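Local coordinates for dihydroorotase (Campylobacter jejuni subsp. jejuni, PDB 3PNU), which probably catalyses the reversible cyclization of carbamoyl aspartate to dihydroorotate in pyrimidine biosynthesis, as a zinc-dependent TIM-barrel hydrolase, at residues T158-F161 and S167-A170; I209-L214 and L286-E291; E291-N296 and Q303-D308. All coordinates share one frame; numbering follows the deposited sequence.

How the contacts relate
Along the chain the contacts come in series, contact 1, then contact 2, then contact 3, all within one amidohydrolase TIM barrel. Contact 1 closes a loop between strand 152-154 and helix 170-179, and its centre lies about 25 Å from that of contact 2 and about 30 Å from that of contact 3, without touching either. Contacts 2 and 3 are neighbours, with centres about 8 Å apart: both use helix 285-296 and share Glu291. They also pack directly, Leu211 CD1 lying 3.8 Å from Leu292 CD1 and Leu286 CD2 3.7 Å from Leu306 CD1. Together they join helices 285-296 and 299-314 to each other and to the loop after strand 205-209.

Contact 1 of 3, residues T158-F161 and S167-A170; sequences TNDF and SNFA
Asn168 reaches across to Asp160 and makes the one hydrogen bond between residues 158-161 and 167-170. Asn168 ND2 gives a proton to Asp160 OD2 over 3.0 Å, in a fairly straight line. The donor keeps the oxygen close to its own amide plane, but it comes to the carboxylate from above, 42° out of that plane. The two flat groups are turned well away from each other, with 60° between their planes. Further back along the same side chain, Asn168 CB lies 3.4 Å from Asp160 OD2, so the acid oxygen rests against the asparagine stem as well as its amide.

All this belongs to a loop at the end of strand 152-154 of the barrel, the strand followed by zinc ligand His155; the side chain of Phe169 is about 7 Å from that of His155. The loop doubles back before helix 170-179 begins: Thr158 pairs with Arg165 through the backbone, and Asp160 O takes a bond from Arg165 NE.

Next to the polar pair, Thr158 meets Phe169. The two side chains slide past each other in opposite directions, and Thr158 CG2 stands 3.8 Å from Phe169 CD1, on the same part of the ring that the backbone N of Thr158 approaches. Phe169 holds CG anti to its backbone N (chi1 -162°), which brings the ring alongside Thr158. Thr158 turns OG1 the other way, toward Asp160, where Thr158 OG1 accepts a weak bond from Asp160 N at 3.3 Å, the geometry of an ST turn. The Phe169 ring also meets Tyr173 edge-to-face, while Phe161 packs on Arg238 of the second subunit.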
ATOM      1  N   THR A 158       1.609 -11.229  12.223  1.00 36.18           N
ATOM      2  CA  THR A 158       1.277 -12.548  11.701  1.00 36.23           C
ATOM      3  C   THR A 158       1.433 -12.436  10.182  1.00 36.99           C
ATOM      4  O   THR A 158       1.928 -11.410   9.685  1.00 37.39           O
ATOM      5  CB  THR A 158      -0.166 -12.945  12.006  1.00 35.66           C
ATOM      6  OG1 THR A 158      -1.040 -12.020  11.366  1.00 34.24           O
ATOM      7  CG2 THR A 158      -0.442 -12.970  13.518  1.00 33.11           C
ATOM      8  N   ASN A 159       1.001 -13.476   9.462  1.00 36.92           N
ATOM      9  CA  ASN A 159       1.044 -13.544   7.997  1.00 37.33           C
ATOM     10  C   ASN A 159      -0.336 -13.373   7.359  1.00 36.21           C
ATOM     11  O   ASN A 159      -0.542 -13.691   6.199  1.00 36.57           O
ATOM     12  CB  ASN A 159       1.649 -14.876   7.563  1.00 39.06           C
ATOM     13  CG  ASN A 159       3.118 -14.975   7.914  1.00 43.01           C
ATOM     14  OD1 ASN A 159       3.864 -14.011   7.748  1.00 50.79           O
ATOM     15  ND2 ASN A 159       3.543 -16.139   8.390  1.00 46.50           N
ATOM     16  N   ASP A 160      -1.270 -12.844   8.128  1.00 35.99           N
ATOM     17  CA  ASP A 160      -2.608 -12.566   7.661  1.00 35.24           C
ATOM     18  C   ASP A 160      -2.602 -11.347   6.710  1.00 35.53           C
ATOM     19  O   ASP A 160      -1.541 -10.839   6.341  1.00 36.85           O
ATOM     20  CB  ASP A 160      -3.461 -12.266   8.886  1.00 35.21           C
ATOM     21  CG  ASP A 160      -3.536 -13.434   9.834  1.00 37.41           C
ATOM     22  OD1 ASP A 160      -3.571 -14.564   9.319  1.00 41.13           O
ATOM     23  OD2 ASP A 160      -3.578 -13.233  11.072  1.00 37.71           O
ATOM     24  N   PHE A 161      -3.786 -10.877   6.333  1.00 34.37           N
ATOM     25  CA  PHE A 161      -3.930  -9.701   5.505  1.00 34.10           C
ATOM     26  C   PHE A 161      -3.102  -8.565   6.108  1.00 33.17           C
ATOM     27  O   PHE A 161      -3.201  -8.280   7.301  1.00 32.87           O
ATOM     28  CB  PHE A 161      -5.404  -9.315   5.419  1.00 33.52           C
ATOM     29  CG  PHE A 161      -5.674  -8.144   4.529  1.00 33.66           C
ATOM     30  CD1 PHE A 161      -5.559  -8.265   3.156  1.00 33.47           C
ATOM     31  CD2 PHE A 161      -6.071  -6.929   5.056  1.00 33.68           C
ATOM     32  CE1 PHE A 161      -5.809  -7.184   2.319  1.00 32.07           C
ATOM     33  CE2 PHE A 161      -6.337  -5.858   4.226  1.00 32.33           C
ATOM     34  CZ  PHE A 161      -6.203  -5.986   2.856  1.00 32.51           C
ATOM     35  N   SER A 167      -2.647  -6.281  14.625  1.00 30.08           N
ATOM     36  CA  SER A 167      -3.769  -6.503  15.521  1.00 32.43           C
ATOM     37  C   SER A 167      -4.019  -7.980  15.748  1.00 32.70           C
ATOM     38  O   SER A 167      -4.372  -8.367  16.843  1.00 33.12           O
ATOM     39  CB  SER A 167      -5.028  -5.836  15.014  1.00 32.81           C
ATOM     40  OG  SER A 167      -4.870  -4.431  15.100  1.00 38.53           O
ATOM     41  N   ASN A 168      -3.820  -8.810  14.730  1.00 32.56           N
ATOM     42  CA  ASN A 168      -4.037 -10.239  14.912  1.00 32.82           C
ATOM     43  C   ASN A 168      -2.947 -10.861  15.766  1.00 32.53           C
ATOM     44  O   ASN A 168      -3.126 -11.960  16.305  1.00 33.07           O
ATOM     45  CB  ASN A 168      -4.168 -10.982  13.557  1.00 32.82           C
ATOM     46  CG  ASN A 168      -5.354 -10.501  12.745  1.00 29.79           C
ATOM     47  OD1 ASN A 168      -6.150  -9.702  13.214  1.00 30.70           O
ATOM     48  ND2 ASN A 168      -5.462 -10.974  11.522  1.00 29.98           N
ATOM     49  N   PHE A 169      -1.816 -10.175  15.894  1.00 32.41           N
ATOM     50  CA  PHE A 169      -0.711 -10.692  16.702  1.00 31.56           C
ATOM     51  C   PHE A 169      -0.964 -10.432  18.208  1.00 32.62           C
ATOM     52  O   PHE A 169      -0.291 -10.972  19.064  1.00 29.88           O
ATOM     53  CB  PHE A 169       0.602 -10.061  16.272  1.00 31.45           C
ATOM     54  CG  PHE A 169       1.802 -10.829  16.727  1.00 32.79           C
ATOM     55  CD1 PHE A 169       2.334 -11.825  15.926  1.00 30.67           C
ATOM     56  CD2 PHE A 169       2.369 -10.590  17.957  1.00 33.65           C
ATOM     57  CE1 PHE A 169       3.423 -12.552  16.347  1.00 36.34           C
ATOM     58  CE2 PHE A 169       3.457 -11.316  18.388  1.00 35.39           C
ATOM     59  CZ  PHE A 169       3.989 -12.297  17.590  1.00 36.19           C
ATOM     60  N   ALA A 170      -1.954  -9.602  18.511  1.00 33.44           N
ATOM     61  CA  ALA A 170      -2.280  -9.260  19.886  1.00 34.88           C
ATOM     62  C   ALA A 170      -2.527 -10.483  20.777  1.00 36.62           C
ATOM     63  O   ALA A 170      -2.059 -10.531  21.918  1.00 39.32           O
ATOM     64  CB  ALA A 170      -3.501  -8.333  19.911  1.00 33.60           C
TER

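Contact 2 of 3, residues I209-L214 and L286-E291; sequences ITLHHL and LPVLAE
Leu211 is the bump of this contact, pushed from the loop after strand 205-209 against the flank of helix 285-296. With CG anti to the backbone N (chi1 174°), the side chain carries its forked end to the helix. One prong, Leu211 CD2, comes down on Val288 CB at 3.8 Å. The other, Leu211 CD1, leans toward Leu289 and stops 3.8 Å from Leu289 CD2. Val288 CG1 fits into the fork, 4.0 Å from each of the Leu211 methyls CD1 and CD2, so the two residues interlock and do not merely lie side by side.

Leu289 slides past Leu211 in the opposite direction. Leu289 CD2 also comes within 4.2 Å of Leu214 CD1, a looser touch one turn further on. Phe258, on barrel strand 256-258, packs against both Leu211 and Leu289, while Leu353 lies on Val288, so the helix is wedged between the barrel and strand 352-357.

Beside Leu211 the turn is held by its own bonds: Thr210 OG1 accepts from His213 N at 3.0 Å, an ST motif, and makes a second bond with His213 ND1 at 2.7 Å; it also lies over the ring of His212. Thr210 points away from the helix and touches the zinc ligand Asp261, and His213 NE2 bonds to Pro234 O.

Between the loop and the helix only aliphatic carbons meet, all buried and with no hydrogen bond across. The contact therefore depends on shape and on the exclusion of water, with no directional bond to fix its register.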
ATOM      1  N   ILE A 209       8.131   2.887  19.911  1.00 33.30           N
ATOM      2  CA  ILE A 209       7.432   3.569  18.821  1.00 34.66           C
ATOM      3  C   ILE A 209       8.444   4.327  17.936  1.00 35.57           C
ATOM      4  O   ILE A 209       9.412   4.922  18.445  1.00 35.98           O
ATOM      5  CB  ILE A 209       6.397   4.566  19.324  1.00 34.94           C
ATOM      6  CG1 ILE A 209       5.347   3.869  20.174  1.00 34.97           C
ATOM      7  CG2 ILE A 209       5.726   5.219  18.144  1.00 35.63           C
ATOM      8  CD1 ILE A 209       4.335   4.805  20.760  1.00 36.43           C
ATOM      9  N   THR A 210       8.215   4.295  16.621  1.00 34.94           N
ATOM     10  CA  THR A 210       9.105   4.932  15.662  1.00 34.10           C
ATOM     11  C   THR A 210       8.758   6.377  15.423  1.00 34.42           C
ATOM     12  O   THR A 210       7.704   6.888  15.831  1.00 33.94           O
ATOM     13  CB  THR A 210       9.017   4.274  14.260  1.00 33.57           C
ATOM     14  OG1 THR A 210       7.747   4.584  13.679  1.00 32.82           O
ATOM     15  CG2 THR A 210       9.220   2.785  14.340  1.00 33.22           C
ATOM     16  N   LEU A 211       9.643   7.045  14.712  1.00 34.48           N
ATOM     17  CA  LEU A 211       9.382   8.408  14.383  1.00 35.75           C
ATOM     18  C   LEU A 211       8.299   8.473  13.325  1.00 35.22           C
ATOM     19  O   LEU A 211       7.302   9.163  13.501  1.00 35.32           O
ATOM     20  CB  LEU A 211      10.654   9.074  13.891  1.00 36.88           C
ATOM     21  CG  LEU A 211      10.486  10.505  13.379  1.00 36.56           C
ATOM     22  CD1 LEU A 211       9.716  11.326  14.367  1.00 37.54           C
ATOM     23  CD2 LEU A 211      11.863  11.101  13.060  1.00 36.59           C
ATOM     24  N   HIS A 212       8.479   7.733  12.234  1.00 35.69           N
ATOM     25  CA  HIS A 212       7.514   7.804  11.124  1.00 35.50           C
ATOM     26  C   HIS A 212       6.077   7.459  11.503  1.00 35.97           C
ATOM     27  O   HIS A 212       5.152   8.155  11.090  1.00 37.09           O
ATOM     28  CB  HIS A 212       8.021   7.074   9.866  1.00 35.97           C
ATOM     29  CG  HIS A 212       8.538   5.689  10.099  1.00 33.75           C
ATOM     30  ND1 HIS A 212       9.738   5.434  10.728  1.00 32.65           N
ATOM     31  CD2 HIS A 212       8.050   4.483   9.719  1.00 34.35           C
ATOM     32  CE1 HIS A 212       9.944   4.129  10.764  1.00 35.83           C
ATOM     33  NE2 HIS A 212       8.929   3.526  10.166  1.00 33.59           N
ATOM     34  N   HIS A 213       5.884   6.451  12.347  1.00 36.22           N
ATOM     35  CA  HIS A 213       4.535   6.064  12.744  1.00 34.39           C
ATOM     36  C   HIS A 213       3.801   7.109  13.561  1.00 37.08           C
ATOM     37  O   HIS A 213       2.555   7.005  13.743  1.00 35.87           O
ATOM     38  CB  HIS A 213       4.541   4.726  13.456  1.00 34.03           C
ATOM     39  CG  HIS A 213       4.841   3.577  12.552  1.00 31.64           C
ATOM     40  ND1 HIS A 213       6.005   2.851  12.632  1.00 35.08           N
ATOM     41  CD2 HIS A 213       4.132   3.046  11.526  1.00 30.65           C
ATOM     42  CE1 HIS A 213       5.996   1.908  11.705  1.00 36.65           C
ATOM     43  NE2 HIS A 213       4.870   2.006  11.020  1.00 32.17           N
ATOM     44  N   LEU A 214       4.533   8.104  14.071  1.00 36.04           N
ATOM     45  CA  LEU A 214       3.886   9.195  14.800  1.00 38.13           C
ATOM     46  C   LEU A 214       3.367  10.226  13.805  1.00 39.60           C
ATOM     47  O   LEU A 214       2.555  11.076  14.152  1.00 39.37           O
ATOM     48  CB  LEU A 214       4.866   9.912  15.726  1.00 37.41           C
ATOM     49  CG  LEU A 214       5.286   9.168  16.981  1.00 39.78           C
ATOM     50  CD1 LEU A 214       6.471   9.897  17.635  1.00 36.39           C
ATOM     51  CD2 LEU A 214       4.092   9.002  17.926  1.00 33.01           C
ATOM     52  N   LEU A 286      16.233  13.439  15.965  1.00 45.46           N
ATOM     53  CA  LEU A 286      16.189  14.451  17.013  1.00 46.32           C
ATOM     54  C   LEU A 286      15.503  15.729  16.600  1.00 45.74           C
ATOM     55  O   LEU A 286      14.580  16.187  17.290  1.00 48.34           O
ATOM     56  CB  LEU A 286      17.590  14.735  17.566  1.00 47.50           C
ATOM     57  CG  LEU A 286      18.187  13.551  18.325  1.00 47.21           C
ATOM     58  CD1 LEU A 286      19.583  13.917  18.821  1.00 49.01           C
ATOM     59  CD2 LEU A 286      17.263  13.153  19.478  1.00 41.19           C
ATOM     60  N   PRO A 287      15.930  16.315  15.482  1.00 45.35           N
ATOM     61  CA  PRO A 287      15.261  17.572  15.127  1.00 45.80           C
ATOM     62  C   PRO A 287      13.765  17.373  14.824  1.00 45.86           C
ATOM     63  O   PRO A 287      12.920  18.161  15.303  1.00 44.91           O
ATOM     64  CB  PRO A 287      16.059  18.076  13.908  1.00 46.21           C
ATOM     65  CG  PRO A 287      16.930  16.920  13.464  1.00 46.33           C
ATOM     66  CD  PRO A 287      17.087  16.003  14.619  1.00 44.56           C
ATOM     67  N   VAL A 288      13.429  16.311  14.081  1.00 45.39           N
ATOM     68  CA  VAL A 288      12.023  16.060  13.763  1.00 45.75           C
ATOM     69  C   VAL A 288      11.246  15.862  15.066  1.00 45.82           C
ATOM     70  O   VAL A 288      10.197  16.482  15.251  1.00 46.31           O
ATOM     71  CB  VAL A 288      11.821  14.869  12.792  1.00 47.23           C
ATOM     72  CG1 VAL A 288      10.328  14.741  12.430  1.00 45.80           C
ATOM     73  CG2 VAL A 288      12.680  15.041  11.522  1.00 42.67           C
ATOM     74  N   LEU A 289      11.775  15.039  15.980  1.00 45.32           N
ATOM     75  CA  LEU A 289      11.119  14.834  17.290  1.00 46.27           C
ATOM     76  C   LEU A 289      11.001  16.136  18.078  1.00 46.56           C
ATOM     77  O   LEU A 289       9.984  16.404  18.734  1.00 46.11           O
ATOM     78  CB  LEU A 289      11.858  13.799  18.149  1.00 45.13           C
ATOM     79  CG  LEU A 289      11.626  12.306  17.858  1.00 45.68           C
ATOM     80  CD1 LEU A 289      12.513  11.448  18.743  1.00 42.34           C
ATOM     81  CD2 LEU A 289      10.169  11.926  18.051  1.00 36.62           C
ATOM     82  N   ALA A 290      12.059  16.938  18.029  1.00 48.56           N
ATOM     83  CA  ALA A 290      12.054  18.220  18.722  1.00 49.16           C
ATOM     84  C   ALA A 290      10.854  19.064  18.245  1.00 49.20           C
ATOM     85  O   ALA A 290      10.065  19.545  19.052  1.00 48.84           O
ATOM     86  CB  ALA A 290      13.378  18.948  18.487  1.00 48.84           C
ATOM     87  N   GLU A 291      10.702  19.215  16.934  1.00 51.25           N
ATOM     88  CA  GLU A 291       9.575  20.006  16.394  1.00 54.18           C
ATOM     89  C   GLU A 291       8.215  19.435  16.852  1.00 54.42           C
ATOM     90  O   GLU A 291       7.350  20.179  17.354  1.00 54.18           O
ATOM     91  CB  GLU A 291       9.691  20.133  14.854  1.00 55.19           C
ATOM     92  CG  GLU A 291       8.511  20.822  14.093  1.00 61.77           C
ATOM     93  CD  GLU A 291       8.142  22.243  14.577  1.00 69.76           C
ATOM     94  OE1 GLU A 291       7.131  22.801  14.082  1.00 74.35           O
ATOM     95  OE2 GLU A 291       8.832  22.804  15.449  1.00 74.48           O
TER

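Contact 3 of 3, residues E291-N296 and Q303-D308; sequences ELFKQN and QKFLSD
Phe293 on helix 285-296 and Phe305 on helix 299-314 meet across backbones that stay well apart, the closest CA atoms, those of Phe293 and Gln303, being 10.0 Å from each other. The gap between the helices is bridged by the rings of Phe293 and Phe305. As side chains they cross at about a right angle, yet the ring planes are nearly parallel, 24° apart. A large offset, with the Phe293 and Phe305 centroids 5.8 Å apart, leaves little of one ring over the other. The closest atoms are Phe293 CZ and Phe305 CD2, 3.6 Å apart, meeting obliquely, with Phe293 CE1 slightly farther from the same Phe305 atom. Phe305 gets there by holding CG anti to its backbone N (chi1 178°), which aims the ring out of its helix toward Phe293.

The two consecutive helices of this TIM-barrel enzyme, joined by a short turn, both reach helix 239-250: Phe250 meets Phe293 edge-to-face, and Ala249 lies on Phe305. The second helix also bonds to the barrel by its backbone, Phe305 with Phe258 and Leu306 with Leu31.

That helix widens into a pi-type turn at 304-308. Gln303 O receives Asp308 N at 3.0 Å, while Ser307 N reaches the same oxygen only weakly. The Gln303 side chain spans the wide turn: Gln303 NE2 donates to Asp308 OD1 at 2.8 Å, on the syn side but tilted out of the carboxylate plane, and its OE1 takes Lys28 N. On the first helix, Gln295 NE2 gives a nearly straight bond of 2.9 Å to Glu291 OE1, linking residues one turn apart.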
ATOM      1  N   GLU A 291      10.702  19.215  16.934  1.00 51.25           N
ATOM      2  CA  GLU A 291       9.575  20.006  16.394  1.00 54.18           C
ATOM      3  C   GLU A 291       8.215  19.435  16.852  1.00 54.42           C
ATOM      4  O   GLU A 291       7.350  20.179  17.354  1.00 54.18           O
ATOM      5  CB  GLU A 291       9.691  20.133  14.854  1.00 55.19           C
ATOM      6  CG  GLU A 291       8.511  20.822  14.093  1.00 61.77           C
ATOM      7  CD  GLU A 291       8.142  22.243  14.577  1.00 69.76           C
ATOM      8  OE1 GLU A 291       7.131  22.801  14.082  1.00 74.35           O
ATOM      9  OE2 GLU A 291       8.832  22.804  15.449  1.00 74.48           O
ATOM     10  N   LEU A 292       8.050  18.116  16.699  1.00 54.86           N
ATOM     11  CA  LEU A 292       6.818  17.423  17.095  1.00 54.44           C
ATOM     12  C   LEU A 292       6.424  17.656  18.531  1.00 53.27           C
ATOM     13  O   LEU A 292       5.271  17.997  18.819  1.00 51.54           O
ATOM     14  CB  LEU A 292       6.970  15.914  16.873  1.00 55.49           C
ATOM     15  CG  LEU A 292       6.648  15.407  15.476  1.00 55.35           C
ATOM     16  CD1 LEU A 292       7.219  14.011  15.260  1.00 54.45           C
ATOM     17  CD2 LEU A 292       5.125  15.456  15.299  1.00 49.41           C
ATOM     18  N   PHE A 293       7.373  17.451  19.442  1.00 53.41           N
ATOM     19  CA  PHE A 293       7.074  17.640  20.864  1.00 54.25           C
ATOM     20  C   PHE A 293       6.771  19.097  21.249  1.00 56.07           C
ATOM     21  O   PHE A 293       5.967  19.317  22.148  1.00 55.53           O
ATOM     22  CB  PHE A 293       8.121  16.967  21.766  1.00 54.22           C
ATOM     23  CG  PHE A 293       7.901  15.482  21.915  1.00 52.33           C
ATOM     24  CD1 PHE A 293       8.175  14.619  20.861  1.00 50.93           C
ATOM     25  CD2 PHE A 293       7.392  14.953  23.108  1.00 47.73           C
ATOM     26  CE1 PHE A 293       7.952  13.255  20.986  1.00 51.37           C
ATOM     27  CE2 PHE A 293       7.168  13.600  23.241  1.00 50.10           C
ATOM     28  CZ  PHE A 293       7.456  12.742  22.176  1.00 51.25           C
ATOM     29  N   LYS A 294       7.380  20.090  20.587  1.00 58.46           N
ATOM     30  CA  LYS A 294       6.998  21.493  20.883  1.00 61.39           C
ATOM     31  C   LYS A 294       5.531  21.747  20.529  1.00 61.29           C
ATOM     32  O   LYS A 294       4.766  22.285  21.335  1.00 59.78           O
ATOM     33  CB  LYS A 294       7.828  22.516  20.126  1.00 62.56           C
ATOM     34  CG  LYS A 294       9.181  22.812  20.711  1.00 68.26           C
ATOM     35  CD  LYS A 294       9.802  24.043  20.026  1.00 74.22           C
ATOM     36  CE  LYS A 294       9.018  25.350  20.282  1.00 75.99           C
ATOM     37  NZ  LYS A 294       9.658  26.527  19.603  1.00 77.70           N
ATOM     38  N   GLN A 295       5.143  21.343  19.319  1.00 61.84           N
ATOM     39  CA  GLN A 295       3.773  21.566  18.853  1.00 62.37           C
ATOM     40  C   GLN A 295       2.726  20.808  19.657  1.00 61.61           C
ATOM     41  O   GLN A 295       1.619  21.309  19.860  1.00 61.75           O
ATOM     42  CB  GLN A 295       3.629  21.164  17.376  1.00 63.05           C
ATOM     43  CG  GLN A 295       4.522  21.923  16.370  1.00 66.30           C
ATOM     44  CD  GLN A 295       4.176  23.405  16.237  1.00 70.26           C
ATOM     45  OE1 GLN A 295       3.183  23.884  16.803  1.00 71.62           O
ATOM     46  NE2 GLN A 295       5.000  24.139  15.475  1.00 69.98           N
ATOM     47  N   ASN A 296       3.075  19.610  20.130  1.00 61.11           N
ATOM     48  CA  ASN A 296       2.098  18.747  20.800  1.00 59.76           C
ATOM     49  C   ASN A 296       2.398  18.300  22.222  1.00 60.01           C
ATOM     50  O   ASN A 296       1.526  17.715  22.874  1.00 59.70           O
ATOM     51  CB  ASN A 296       1.923  17.482  19.945  1.00 59.02           C
ATOM     52  CG  ASN A 296       1.525  17.795  18.505  1.00 55.77           C
ATOM     53  OD1 ASN A 296       2.328  17.650  17.586  1.00 51.36           O
ATOM     54  ND2 ASN A 296       0.301  18.269  18.316  1.00 49.95           N
ATOM     55  N   GLN A 303      12.001  14.012  26.842  1.00 45.18           N
ATOM     56  CA  GLN A 303      13.125  13.463  27.599  1.00 44.74           C
ATOM     57  C   GLN A 303      12.747  12.099  28.158  1.00 42.97           C
ATOM     58  O   GLN A 303      13.599  11.230  28.287  1.00 44.28           O
ATOM     59  CB  GLN A 303      13.549  14.444  28.718  1.00 44.04           C
ATOM     60  CG  GLN A 303      14.659  13.948  29.648  1.00 43.07           C
ATOM     61  CD  GLN A 303      15.956  13.589  28.930  1.00 43.46           C
ATOM     62  OE1 GLN A 303      16.396  14.275  28.001  1.00 42.95           O
ATOM     63  NE2 GLN A 303      16.590  12.517  29.387  1.00 42.92           N
ATOM     64  N   LYS A 304      11.474  11.922  28.499  1.00 42.91           N
ATOM     65  CA  LYS A 304      10.971  10.633  28.983  1.00 43.73           C
ATOM     66  C   LYS A 304      10.906   9.577  27.868  1.00 42.90           C
ATOM     67  O   LYS A 304      11.360   8.432  28.032  1.00 44.88           O
ATOM     68  CB  LYS A 304       9.572  10.791  29.571  1.00 45.10           C
ATOM     69  CG  LYS A 304       9.486  11.265  31.035  1.00 48.25           C
ATOM     70  CD  LYS A 304       8.043  11.662  31.359  1.00 51.82           C
ATOM     71  CE  LYS A 304       7.768  11.925  32.830  1.00 56.92           C
ATOM     72  NZ  LYS A 304       7.547  10.662  33.616  1.00 63.04           N
ATOM     73  N   PHE A 305      10.348   9.980  26.737  1.00 40.71           N
ATOM     74  CA  PHE A 305      10.155   9.112  25.593  1.00 40.28           C
ATOM     75  C   PHE A 305      11.477   8.644  24.989  1.00 40.57           C
ATOM     76  O   PHE A 305      11.617   7.472  24.636  1.00 39.95           O
ATOM     77  CB  PHE A 305       9.248   9.832  24.577  1.00 41.08           C
ATOM     78  CG  PHE A 305       8.987   9.060  23.309  1.00 40.51           C
ATOM     79  CD1 PHE A 305       8.402   7.805  23.351  1.00 38.13           C
ATOM     80  CD2 PHE A 305       9.283   9.619  22.073  1.00 36.16           C
ATOM     81  CE1 PHE A 305       8.161   7.109  22.188  1.00 40.03           C
ATOM     82  CE2 PHE A 305       9.030   8.927  20.911  1.00 36.87           C
ATOM     83  CZ  PHE A 305       8.469   7.667  20.967  1.00 36.19           C
ATOM     84  N   LEU A 306      12.451   9.551  24.903  1.00 41.14           N
ATOM     85  CA  LEU A 306      13.767   9.247  24.347  1.00 40.25           C
ATOM     86  C   LEU A 306      14.769   8.655  25.312  1.00 39.49           C
ATOM     87  O   LEU A 306      15.776   8.084  24.877  1.00 38.11           O
ATOM     88  CB  LEU A 306      14.423  10.529  23.828  1.00 41.66           C
ATOM     89  CG  LEU A 306      14.314  10.955  22.390  1.00 41.54           C
ATOM     90  CD1 LEU A 306      14.933  12.339  22.262  1.00 42.52           C
ATOM     91  CD2 LEU A 306      15.051   9.932  21.508  1.00 41.93           C
ATOM     92  N   SER A 307      14.544   8.811  26.612  1.00 39.23           N
ATOM     93  CA  SER A 307      15.555   8.349  27.544  1.00 38.25           C
ATOM     94  C   SER A 307      15.130   7.885  28.920  1.00 37.67           C
ATOM     95  O   SER A 307      15.495   6.775  29.311  1.00 36.43           O
ATOM     96  CB  SER A 307      16.594   9.459  27.722  1.00 38.54           C
ATOM     97  OG  SER A 307      17.769   8.977  28.342  1.00 37.66           O
ATOM     98  N   ASP A 308      14.388   8.707  29.661  1.00 36.17           N
ATOM     99  CA  ASP A 308      14.054   8.346  31.053  1.00 37.38           C
ATOM    100  C   ASP A 308      13.205   7.082  31.209  1.00 36.66           C
ATOM    101  O   ASP A 308      13.372   6.345  32.190  1.00 36.46           O
ATOM    102  CB  ASP A 308      13.379   9.505  31.823  1.00 38.21           C
ATOM    103  CG  ASP A 308      14.189  10.799  31.800  1.00 39.75           C
ATOM    104  OD1 ASP A 308      15.287  10.847  31.224  1.00 43.72           O
ATOM    105  OD2 ASP A 308      13.703  11.792  32.361  1.00 49.59           O
TER